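Side-chain contacts in putative phthiocerol dimycocerosate transporter LppX (Mycobacterium tuberculosis, PDB 2BYO), which is probably involved in translocating phthiocerol dimycocerosates, lipids of the cell wall, from the cell membrane to the outer membrane: residues E27-L32 with Q123-V128; Q81-R86 with V94-D99; S154-L159 with A184-G189. One frame throughout, in Å; residues are numbered along the deposited sequence.

Overall arrangement
Contacts 1 and 3 are buried and without hydrogen bonds across their segments, though exposed Arg-29 borders contact 1, and both line the hydrophobic cavity beside a bound fatty acid; they touch through packing of Gln-123 on Ser-155, their centres about 14 Å apart. Contact 1 sets a loop on helix 22-36, whereas contact 3 sets helix 153-159 on strand 181-187. Contact 2 lies on the other side of the chain's centre from contact 1, about 34 Å between centres, and is only partly buried: a hairpin of strands 83-88 and 91-96 with a backbone hydrogen bond, charged groups and a zinc site. Contacts 2 and 3 share the same antiparallel sheet without touching.

Contact 1 (E27-L32 with Q123-V128); sequences EIRQSL and QLLSGV. With HXA (docosa-4,7,10,13,16,19-hexaenoic acid), chain I.
With CG anti to the carbonyl carbon and beside the backbone N (chi1 -66°), Leu-32 sends its CD1 branch out to meet Leu-125 tip to tip, 3.5 Å from Leu-125 CD1. Leu-125 itself has a chi1 of -99°, away from the usual staggered values, and its two methyls divide the work. CD1 also lies 3.6 Å from Arg-29 CG, the two side chains running past each other in opposite directions, and approaches the guanidinium obliquely. CD2 turns to the cavity, 4.0 Å from Ile-28 CG2 and 3.9 Å from HXA C19. One leucine of the loop before strand 129-139 is thus fitted against Ile-28, Arg-29 and Leu-32, one side of helix 22-36, beside the large hydrophobic cavity of the U-shaped beta-half-barrel. The tail of the fatty acid runs alongside these side chains: Leu-32 CD2 faces HXA C16, Ile-28 CD1 faces HXA C21, and Gln-123 OE1 approaches HXA C18 at 3.3 Å. On the helix, Ile-28 O accepts from both Leu-32 N and Ser-31 OG, the hydroxyl at 2.9 Å and tilted 16° from the carbonyl plane. Ile-28 also packs on Val-171 of strand 167-174.

Contact 2 (Q81-R86 with V94-D99); sequences QGVPFR and VKLFDD. With ZN (zinc ion), chain D; OAA (oxaloacetate ion), chain L.
The Phe-85 ring meets Val-94 obliquely, its CD1 lying 4.2 Å from Val-94 CG1, on the sheet face that carries both side chains; Ile-57, Val-62 and Ile-92 also touch Phe-85, as does a bound alpha-linolenic acid. In the turn that follows strand 91-96, Asp-98 OD1 lies in the plane of the Phe-97 ring, at its edge. That carboxylate oxygen and Asp-99 OD2 each bind zinc at 1.9 Å, and the metal bridges two carboxylate oxygens that would probably repel each other without it. Phe-85 and Val-94 form an antiparallel non-hydrogen-bonded pair in the beta hairpin of strands 83-88 and 91-96, near one end of the antiparallel sheet of the half-barrel. Beside the pair, Pro-84 O receives Lys-95 N at 3.0 Å, with 153° at the hydrogen and the donor tilted 26° from the carbonyl plane; the same oxygen takes a CA-H contact from Val-94. Val-83 holds CG1 anti to its backbone N (chi1 173°), which brings this methyl within 3.6 Å of Val-94 CB. Pro-84 and Lys-95 lie together against the oxaloacetate: Pro-84 CG touches Lys-95 CB, Pro-84 CB is 3.3 Å from OAA C2, and the extended lysine chain carries NZ to 3.5 Å from OAA O3. Trp-100, another residue of this pocket, packs on both Pro-84 and Lys-95 and forms a cation-pi interaction with Arg-86. Beyond Lys-95, a type II' turn from Leu-96 to Asp-99 reverses the chain, closed by paired backbone hydrogen bonds between its end residues.

Contact 3 (S154-L159 with A184-G189); sequences SSVKML and ASIDLG. With LNL (alpha-linolenic acid), chain K.
Apolar packing alone joins the two segments, with Val-156 and Leu-159 of the helix set against Ile-186 of the strand and Leu-188 just beyond its end. Val-156 straddles the tip of Ile-186: its CG2 stands 4.0 Å from Ile-186 CD1, while CG1, only slightly farther from the same methyl, also meets Leu-188 CD2 at 3.8 Å. Leu-188 and Val-156 run past each other in opposite directions. Ile-186 reaches that position because CG1 is anti to the backbone N (chi1 -174°), carrying CD1 toward Val-156, whereas its branch methyl CG2 turns to Leu-159 CD2 at 4.0 Å. Ile-186 thus touches two helix residues one turn apart. Lipid packing forms the second group. Leu-159 spreads both methyls over the alpha-linolenic acid, CD1 lying 3.6 Å from LNL C13 and CD2 3.7 Å from LNL C17; its chi1 of -142° departs from a staggered value. From the strand, Ala-184 O and Ser-185 CA border LNL C16, so helix and strand together line this part of the cavity. The hydrogen bonds lie outside the interface: Leu-159 N bonds to Val-156 O at 2.9 Å, and Leu-159 O accepts from Ser-53 OG. Strand 181-187 is flanked in the sheet by strands 167-174 and 191-198, pairing through Ser-185 with Thr-170 and through Ile-186 with Ile-193, while helix 153-159 lies over it with Val-156 also touching Arg-167 and Ala-163.

Contact 1 (E27-L32 with Q123-V128)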
loop_
_atom_site.group_PDB
_atom_site.type_symbol
_atom_site.label_atom_id
_atom_site.label_comp_id
_atom_site.label_asym_id
_atom_site.label_seq_id
_atom_site.Cartn_x
_atom_site.Cartn_y
_atom_site.Cartn_z
ATOM N N GLU A 27 8.160 -15.182 6.885
ATOM C CA GLU A 27 7.157 -14.454 7.647
ATOM C C GLU A 27 6.514 -13.361 6.806
ATOM O O GLU A 27 5.306 -13.157 6.888
ATOM C CB GLU A 27 7.762 -13.869 8.924
ATOM C CG GLU A 27 6.773 -13.156 9.853
ATOM C CD GLU A 27 5.735 -14.089 10.466
ATOM O OE1 GLU A 27 4.916 -13.611 11.277
ATOM O OE2 GLU A 27 5.728 -15.294 10.153
ATOM N N ILE A 28 7.304 -12.661 5.991
ATOM C CA ILE A 28 6.723 -11.661 5.084
ATOM C C ILE A 28 5.810 -12.330 4.040
ATOM O O ILE A 28 4.735 -11.813 3.727
ATOM C CB ILE A 28 7.795 -10.821 4.365
ATOM C CG1 ILE A 28 8.627 -10.030 5.380
ATOM C CG2 ILE A 28 7.132 -9.862 3.360
ATOM C CD1 ILE A 28 9.905 -9.482 4.804
ATOM N N ARG A 29 6.229 -13.468 3.500
ATOM C CA ARG A 29 5.373 -14.196 2.555
ATOM C C ARG A 29 4.049 -14.628 3.182
ATOM O O ARG A 29 3.017 -14.600 2.519
ATOM C CB ARG A 29 6.077 -15.403 1.964
ATOM C CG ARG A 29 6.939 -15.067 0.790
ATOM C CD ARG A 29 7.655 -16.306 0.292
ATOM N NE ARG A 29 8.204 -16.123 -1.053
ATOM C CZ ARG A 29 9.505 -16.092 -1.364
ATOM N NH1 ARG A 29 9.862 -15.924 -2.638
ATOM N NH2 ARG A 29 10.457 -16.238 -0.437
ATOM N N GLN A 30 4.074 -15.014 4.453
ATOM C CA GLN A 30 2.835 -15.289 5.179
ATOM C C GLN A 30 1.881 -14.079 5.178
ATOM O O GLN A 30 0.675 -14.261 4.998
ATOM C CB GLN A 30 3.119 -15.726 6.613
ATOM C CG GLN A 30 3.762 -17.096 6.746
ATOM C CD GLN A 30 2.764 -18.259 6.741
ATOM O OE1 GLN A 30 1.553 -18.063 6.790
ATOM N NE2 GLN A 30 3.284 -19.477 6.695
ATOM N N SER A 31 2.398 -12.860 5.381
ATOM C CA SER A 31 1.521 -11.674 5.386
ATOM C C SER A 31 1.036 -11.320 3.996
ATOM O O SER A 31 -0.092 -10.864 3.844
ATOM C CB SER A 31 2.161 -10.435 6.040
ATOM O OG SER A 31 3.188 -9.887 5.235
ATOM N N LEU A 32 1.880 -11.523 2.987
ATOM C CA LEU A 32 1.492 -11.244 1.603
ATOM C C LEU A 32 0.435 -12.234 1.130
ATOM O O LEU A 32 -0.508 -11.849 0.445
ATOM C CB LEU A 32 2.711 -11.266 0.675
ATOM C CG LEU A 32 3.767 -10.172 0.896
ATOM C CD1 LEU A 32 4.849 -10.263 -0.157
ATOM C CD2 LEU A 32 3.147 -8.779 0.883
ATOM N N GLN A 123 6.174 -8.781 -5.075
ATOM C CA GLN A 123 7.318 -8.194 -5.760
ATOM C C GLN A 123 8.401 -9.257 -5.734
ATOM O O GLN A 123 8.271 -10.235 -4.988
ATOM C CB GLN A 123 7.799 -6.942 -5.019
ATOM C CG GLN A 123 8.177 -7.176 -3.545
ATOM C CD GLN A 123 8.845 -5.967 -2.921
ATOM O OE1 GLN A 123 8.223 -4.918 -2.746
ATOM N NE2 GLN A 123 10.122 -6.108 -2.582
ATOM N N LEU A 124 9.467 -9.096 -6.511
ATOM C CA LEU A 124 10.590 -10.010 -6.354
ATOM C C LEU A 124 11.147 -9.789 -4.944
ATOM O O LEU A 124 12.013 -8.940 -4.712
ATOM C CB LEU A 124 11.644 -9.852 -7.457
ATOM C CG LEU A 124 11.225 -10.285 -8.879
ATOM C CD1 LEU A 124 12.447 -10.726 -9.694
ATOM C CD2 LEU A 124 10.167 -11.403 -8.890
ATOM N N LEU A 125 10.570 -10.550 -4.009
ATOM C CA LEU A 125 10.939 -10.546 -2.595
ATOM C C LEU A 125 12.367 -11.015 -2.406
ATOM O O LEU A 125 13.033 -10.603 -1.467
ATOM C CB LEU A 125 9.999 -11.448 -1.782
ATOM C CG LEU A 125 8.852 -10.790 -1.019
ATOM C CD1 LEU A 125 7.981 -11.868 -0.414
ATOM C CD2 LEU A 125 9.376 -9.861 0.067
ATOM N N SER A 126 12.824 -11.915 -3.271
ATOM C CA SER A 126 14.252 -12.039 -3.514
ATOM C C SER A 126 14.578 -10.776 -4.294
ATOM O O SER A 126 13.839 -10.393 -5.195
ATOM C CB SER A 126 14.590 -13.290 -4.319
ATOM O OG SER A 126 15.995 -13.459 -4.422
ATOM N N GLY A 127 15.671 -10.121 -3.938
ATOM C CA GLY A 127 15.905 -8.750 -4.371
ATOM C C GLY A 127 15.835 -7.894 -3.132
ATOM O O GLY A 127 16.633 -6.977 -2.967
ATOM N N VAL A 128 14.879 -8.203 -2.254
ATOM C CA VAL A 128 14.849 -7.591 -0.930
ATOM C C VAL A 128 16.085 -8.070 -0.164
ATOM O O VAL A 128 16.358 -9.271 -0.087
ATOM C CB VAL A 128 13.565 -7.927 -0.138
ATOM C CG1 VAL A 128 13.624 -7.339 1.269
ATOM C CG2 VAL A 128 12.345 -7.404 -0.869
HETATM C C1 HXA I . -3.386 -9.467 -5.240
HETATM O O1 HXA I . -3.673 -10.104 -6.283
HETATM O O2 HXA I . -2.225 -9.084 -4.974
HETATM C C2 HXA I . -4.503 -9.166 -4.261
HETATM C C3 HXA I . -4.419 -7.732 -3.731
HETATM C C4 HXA I . -5.809 -7.168 -3.412
HETATM C C5 HXA I . -6.048 -6.942 -1.916
HETATM C C6 HXA I . -6.083 -5.457 -1.538
HETATM C C7 HXA I . -4.935 -5.064 -0.618
HETATM C C8 HXA I . -4.531 -3.610 -0.828
HETATM C C9 HXA I . -3.395 -3.216 0.118
HETATM C C10 HXA I . -2.047 -3.053 -0.588
HETATM C C11 HXA I . -1.178 -4.314 -0.538
HETATM C C12 HXA I . -0.017 -4.198 0.452
HETATM C C13 HXA I . 1.230 -3.556 -0.166
HETATM C C14 HXA I . 2.342 -4.565 -0.477
HETATM C C15 HXA I . 3.623 -4.266 0.305
HETATM C C16 HXA I . 4.748 -5.204 -0.125
HETATM C C17 HXA I . 5.856 -5.294 0.919
HETATM C C18 HXA I . 7.194 -5.636 0.255
HETATM C C19 HXA I . 8.184 -6.291 1.216
HETATM C C20 HXA I . 8.947 -5.250 2.030
HETATM C C21 HXA I . 9.975 -5.904 2.952
HETATM C C22 HXA I . 10.370 -5.033 4.132
#

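Contact 2 (Q81-R86 with V94-D99)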
loop_
_atom_site.group_PDB
_atom_site.type_symbol
_atom_site.label_atom_id
_atom_site.label_comp_id
_atom_site.label_asym_id
_atom_site.label_seq_id
_atom_site.Cartn_x
_atom_site.Cartn_y
_atom_site.Cartn_z
ATOM N N GLN A 81 -8.377 18.426 0.756
ATOM C CA GLN A 81 -8.834 17.345 1.606
ATOM C C GLN A 81 -10.298 16.982 1.346
ATOM O O GLN A 81 -11.038 17.737 0.686
ATOM C CB GLN A 81 -8.624 17.735 3.064
ATOM C CG GLN A 81 -7.162 17.966 3.396
ATOM C CD GLN A 81 -6.914 18.191 4.869
ATOM O OE1 GLN A 81 -6.698 19.320 5.301
ATOM N NE2 GLN A 81 -6.913 17.122 5.644
ATOM N N GLY A 82 -10.694 15.807 1.831
ATOM C CA GLY A 82 -12.083 15.351 1.746
ATOM C C GLY A 82 -12.574 15.123 0.327
ATOM O O GLY A 82 -13.758 15.277 0.039
ATOM N N VAL A 83 -11.647 14.774 -0.567
ATOM C CA VAL A 83 -11.950 14.553 -1.986
ATOM C C VAL A 83 -12.432 13.120 -2.182
ATOM O O VAL A 83 -11.681 12.173 -1.939
ATOM C CB VAL A 83 -10.692 14.789 -2.851
ATOM C CG1 VAL A 83 -10.937 14.395 -4.296
ATOM C CG2 VAL A 83 -10.255 16.234 -2.745
ATOM N N PRO A 84 -13.689 12.938 -2.608
ATOM C CA PRO A 84 -14.134 11.562 -2.818
ATOM C C PRO A 84 -13.279 10.834 -3.862
ATOM O O PRO A 84 -12.857 11.444 -4.849
ATOM C CB PRO A 84 -15.573 11.725 -3.311
ATOM C CG PRO A 84 -15.975 13.112 -2.905
ATOM C CD PRO A 84 -14.741 13.919 -2.915
ATOM N N PHE A 85 -13.057 9.541 -3.633
ATOM C CA PHE A 85 -12.104 8.732 -4.399
ATOM C C PHE A 85 -12.766 7.419 -4.757
ATOM O O PHE A 85 -13.426 6.821 -3.919
ATOM C CB PHE A 85 -10.843 8.452 -3.551
ATOM C CG PHE A 85 -9.902 7.432 -4.161
ATOM C CD1 PHE A 85 -8.835 7.836 -4.958
ATOM C CD2 PHE A 85 -10.092 6.078 -3.957
ATOM C CE1 PHE A 85 -7.975 6.910 -5.534
ATOM C CE2 PHE A 85 -9.226 5.132 -4.534
ATOM C CZ PHE A 85 -8.169 5.554 -5.321
ATOM N N ARG A 86 -12.579 6.960 -5.990
ATOM C CA ARG A 86 -13.065 5.626 -6.359
ATOM C C ARG A 86 -12.191 4.920 -7.386
ATOM O O ARG A 86 -11.461 5.547 -8.152
ATOM C CB ARG A 86 -14.523 5.671 -6.854
ATOM C CG ARG A 86 -14.688 6.364 -8.177
ATOM C CD ARG A 86 -16.142 6.612 -8.545
ATOM N NE ARG A 86 -16.222 7.156 -9.901
ATOM C CZ ARG A 86 -17.317 7.667 -10.467
ATOM N NH1 ARG A 86 -18.467 7.747 -9.802
ATOM N NH2 ARG A 86 -17.252 8.117 -11.710
ATOM N N VAL A 94 -11.404 10.857 -8.950
ATOM C CA VAL A 94 -11.667 11.746 -7.809
ATOM C C VAL A 94 -12.778 12.733 -8.193
ATOM O O VAL A 94 -12.962 13.036 -9.365
ATOM C CB VAL A 94 -10.414 12.545 -7.340
ATOM C CG1 VAL A 94 -9.364 11.616 -6.789
ATOM C CG2 VAL A 94 -9.831 13.391 -8.463
ATOM N N LYS A 95 -13.524 13.198 -7.193
ATOM C CA LYS A 95 -14.627 14.133 -7.393
ATOM C C LYS A 95 -14.209 15.519 -6.911
ATOM O O LYS A 95 -13.867 15.717 -5.736
ATOM C CB LYS A 95 -15.876 13.666 -6.644
ATOM C CG LYS A 95 -17.162 14.413 -6.999
ATOM C CD LYS A 95 -18.327 13.929 -6.142
ATOM C CE LYS A 95 -19.621 14.592 -6.553
ATOM N NZ LYS A 95 -20.773 14.138 -5.719
ATOM N N LEU A 96 -14.218 16.467 -7.838
ATOM C CA LEU A 96 -13.948 17.863 -7.537
ATOM C C LEU A 96 -15.193 18.676 -7.832
ATOM O O LEU A 96 -15.677 18.741 -8.972
ATOM C CB LEU A 96 -12.779 18.373 -8.353
ATOM C CG LEU A 96 -11.457 17.667 -8.091
ATOM C CD1 LEU A 96 -10.447 18.131 -9.126
ATOM C CD2 LEU A 96 -10.970 17.950 -6.688
ATOM N N PHE A 97 -15.702 19.300 -6.777
ATOM C CA PHE A 97 -16.970 20.005 -6.815
ATOM C C PHE A 97 -18.043 18.993 -7.181
ATOM O O PHE A 97 -18.174 18.022 -6.460
ATOM C CB PHE A 97 -16.900 21.251 -7.708
ATOM C CG PHE A 97 -17.815 22.336 -7.254
ATOM C CD1 PHE A 97 -17.470 23.120 -6.172
ATOM C CD2 PHE A 97 -19.044 22.529 -7.851
ATOM C CE1 PHE A 97 -18.314 24.110 -5.718
ATOM C CE2 PHE A 97 -19.899 23.520 -7.396
ATOM C CZ PHE A 97 -19.519 24.313 -6.321
ATOM N N ASP A 98 -18.806 19.173 -8.259
ATOM C CA ASP A 98 -19.817 18.171 -8.630
ATOM C C ASP A 98 -19.337 17.199 -9.714
ATOM O O ASP A 98 -20.149 16.468 -10.282
ATOM C CB ASP A 98 -21.114 18.843 -9.111
ATOM C CG ASP A 98 -20.915 19.689 -10.363
ATOM O OD1 ASP A 98 -19.814 20.229 -10.558
ATOM O OD2 ASP A 98 -21.865 19.827 -11.143
ATOM N N ASP A 99 -18.039 17.193 -10.012
ATOM C CA ASP A 99 -17.542 16.541 -11.225
ATOM C C ASP A 99 -16.470 15.517 -10.908
ATOM O O ASP A 99 -15.467 15.839 -10.260
ATOM C CB ASP A 99 -16.951 17.572 -12.195
ATOM C CG ASP A 99 -17.911 18.682 -12.533
ATOM O OD1 ASP A 99 -18.984 18.411 -13.108
ATOM O OD2 ASP A 99 -17.577 19.857 -12.248
HETATM ZN ZN ZN D . -19.021 21.120 -12.048
HETATM O O1 OAA L . -16.649 8.170 -2.556
HETATM O O2 OAA L . -17.712 7.718 -4.387
HETATM O O4 OAA L . -20.450 10.029 -1.490
HETATM O O5 OAA L . -21.413 8.433 -2.632
HETATM O O3 OAA L . -20.123 10.990 -4.214
HETATM C C1 OAA L . -17.516 8.481 -3.414
HETATM C C2 OAA L . -18.277 9.789 -3.296
HETATM C C3 OAA L . -19.742 9.726 -3.720
HETATM C C4 OAA L . -20.582 9.374 -2.550
#

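Contact 3 (S154-L159 with A184-G189)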
loop_
_atom_site.group_PDB
_atom_site.type_symbol
_atom_site.label_atom_id
_atom_site.label_comp_id
_atom_site.label_asym_id
_atom_site.label_seq_id
_atom_site.Cartn_x
_atom_site.Cartn_y
_atom_site.Cartn_z
ATOM N N SER A 154 14.490 -1.286 -8.856
ATOM C CA SER A 154 13.554 -1.810 -9.849
ATOM C C SER A 154 12.164 -2.004 -9.258
ATOM O O SER A 154 11.164 -1.734 -9.919
ATOM C CB SER A 154 14.074 -3.127 -10.443
ATOM O OG SER A 154 14.172 -4.135 -9.454
ATOM N N SER A 155 12.101 -2.460 -8.010
ATOM C CA SER A 155 10.829 -2.569 -7.312
ATOM C C SER A 155 10.336 -1.221 -6.804
ATOM O O SER A 155 9.131 -0.978 -6.774
ATOM C CB SER A 155 10.918 -3.561 -6.158
ATOM O OG SER A 155 10.983 -4.876 -6.668
ATOM N N VAL A 156 11.256 -0.351 -6.398
ATOM C CA VAL A 156 10.869 0.964 -5.897
ATOM C C VAL A 156 10.203 1.766 -7.025
ATOM O O VAL A 156 9.211 2.452 -6.786
ATOM C CB VAL A 156 12.064 1.728 -5.266
ATOM C CG1 VAL A 156 11.636 3.103 -4.777
ATOM C CG2 VAL A 156 12.650 0.943 -4.091
ATOM N N LYS A 157 10.720 1.637 -8.249
ATOM C CA LYS A 157 10.151 2.311 -9.428
ATOM C C LYS A 157 8.694 1.959 -9.716
ATOM O O LYS A 157 7.970 2.756 -10.313
ATOM C CB LYS A 157 10.981 2.015 -10.682
ATOM C CG LYS A 157 12.302 2.732 -10.726
ATOM C CD LYS A 157 13.074 2.347 -11.973
ATOM C CE LYS A 157 14.537 2.700 -11.850
ATOM N NZ LYS A 157 15.301 2.193 -13.019
ATOM N N MET A 158 8.265 0.768 -9.309
ATOM C CA MET A 158 6.859 0.385 -9.447
ATOM C C MET A 158 5.956 1.316 -8.642
ATOM O O MET A 158 4.829 1.605 -9.049
ATOM C CB MET A 158 6.652 -1.068 -9.016
ATOM C CG MET A 158 7.268 -2.079 -9.986
ATOM S SD MET A 158 7.185 -3.787 -9.408
ATOM C CE MET A 158 5.495 -3.888 -8.806
ATOM N N LEU A 159 6.482 1.796 -7.520
ATOM C CA LEU A 159 5.789 2.718 -6.622
ATOM C C LEU A 159 6.115 4.184 -6.934
ATOM O O LEU A 159 5.261 5.063 -6.802
ATOM C CB LEU A 159 6.219 2.409 -5.191
ATOM C CG LEU A 159 5.204 2.478 -4.059
ATOM C CD1 LEU A 159 3.824 1.996 -4.497
ATOM C CD2 LEU A 159 5.745 1.645 -2.913
ATOM N N ALA A 184 2.746 -1.177 6.156
ATOM C CA ALA A 184 3.918 -1.233 5.303
ATOM C C ALA A 184 4.302 0.186 4.945
ATOM O O ALA A 184 3.442 1.017 4.668
ATOM C CB ALA A 184 3.614 -2.034 4.057
ATOM N N SER A 185 5.591 0.478 4.959
ATOM C CA SER A 185 6.037 1.802 4.598
ATOM C C SER A 185 7.387 1.773 3.880
ATOM O O SER A 185 8.165 0.828 4.019
ATOM C CB SER A 185 6.074 2.720 5.828
ATOM O OG SER A 185 7.204 2.478 6.627
ATOM N N ILE A 186 7.623 2.814 3.093
ATOM C CA ILE A 186 8.838 2.953 2.327
ATOM C C ILE A 186 9.310 4.395 2.462
ATOM O O ILE A 186 8.509 5.335 2.433
ATOM C CB ILE A 186 8.646 2.523 0.848
ATOM C CG1 ILE A 186 9.982 2.548 0.099
ATOM C CG2 ILE A 186 7.603 3.382 0.137
ATOM C CD1 ILE A 186 9.922 1.884 -1.260
ATOM N N ASP A 187 10.613 4.542 2.648
ATOM C CA ASP A 187 11.248 5.840 2.772
ATOM C C ASP A 187 11.891 6.080 1.433
ATOM O O ASP A 187 12.897 5.460 1.102
ATOM C CB ASP A 187 12.279 5.814 3.896
ATOM C CG ASP A 187 13.213 7.012 3.882
ATOM O OD1 ASP A 187 12.840 8.116 3.402
ATOM O OD2 ASP A 187 14.342 6.837 4.384
ATOM N N LEU A 188 11.260 6.949 0.654
ATOM C CA LEU A 188 11.759 7.347 -0.629
ATOM C C LEU A 188 12.715 8.513 -0.335
ATOM O O LEU A 188 12.765 9.013 0.786
ATOM C CB LEU A 188 10.599 7.763 -1.539
ATOM C CG LEU A 188 9.435 6.756 -1.624
ATOM C CD1 LEU A 188 8.167 7.417 -2.172
ATOM C CD2 LEU A 188 9.819 5.552 -2.473
ATOM N N GLY A 189 13.489 8.938 -1.309
ATOM C CA GLY A 189 14.434 10.035 -1.056
ATOM C C GLY A 189 13.728 11.286 -0.541
ATOM O O GLY A 189 14.060 11.809 0.530
HETATM O O1 LNL K . -4.624 0.986 -7.406
HETATM C C1 LNL K . -5.525 1.427 -6.653
HETATM O O2 LNL K . -5.547 2.623 -6.280
HETATM C C2 LNL K . -6.634 0.495 -6.200
HETATM C C3 LNL K . -6.371 -0.078 -4.812
HETATM C C4 LNL K . -6.740 0.900 -3.691
HETATM C C5 LNL K . -5.555 1.486 -2.907
HETATM C C6 LNL K . -4.485 0.461 -2.489
HETATM C C7 LNL K . -3.130 1.137 -2.267
HETATM C C8 LNL K . -2.273 1.211 -3.535
HETATM C C9 LNL K . -0.776 1.105 -3.230
HETATM C C10 LNL K . -0.012 2.414 -3.423
HETATM C C11 LNL K . 0.169 3.102 -2.084
HETATM C C12 LNL K . 1.072 2.722 -1.169
HETATM C C13 LNL K . 2.040 1.569 -1.361
HETATM C C14 LNL K . 2.540 1.035 -0.018
HETATM C C15 LNL K . 3.829 1.695 0.473
HETATM C C16 LNL K . 4.735 0.695 1.193
HETATM C C17 LNL K . 5.453 -0.243 0.219
HETATM C C18 LNL K . 6.465 -1.146 0.899
#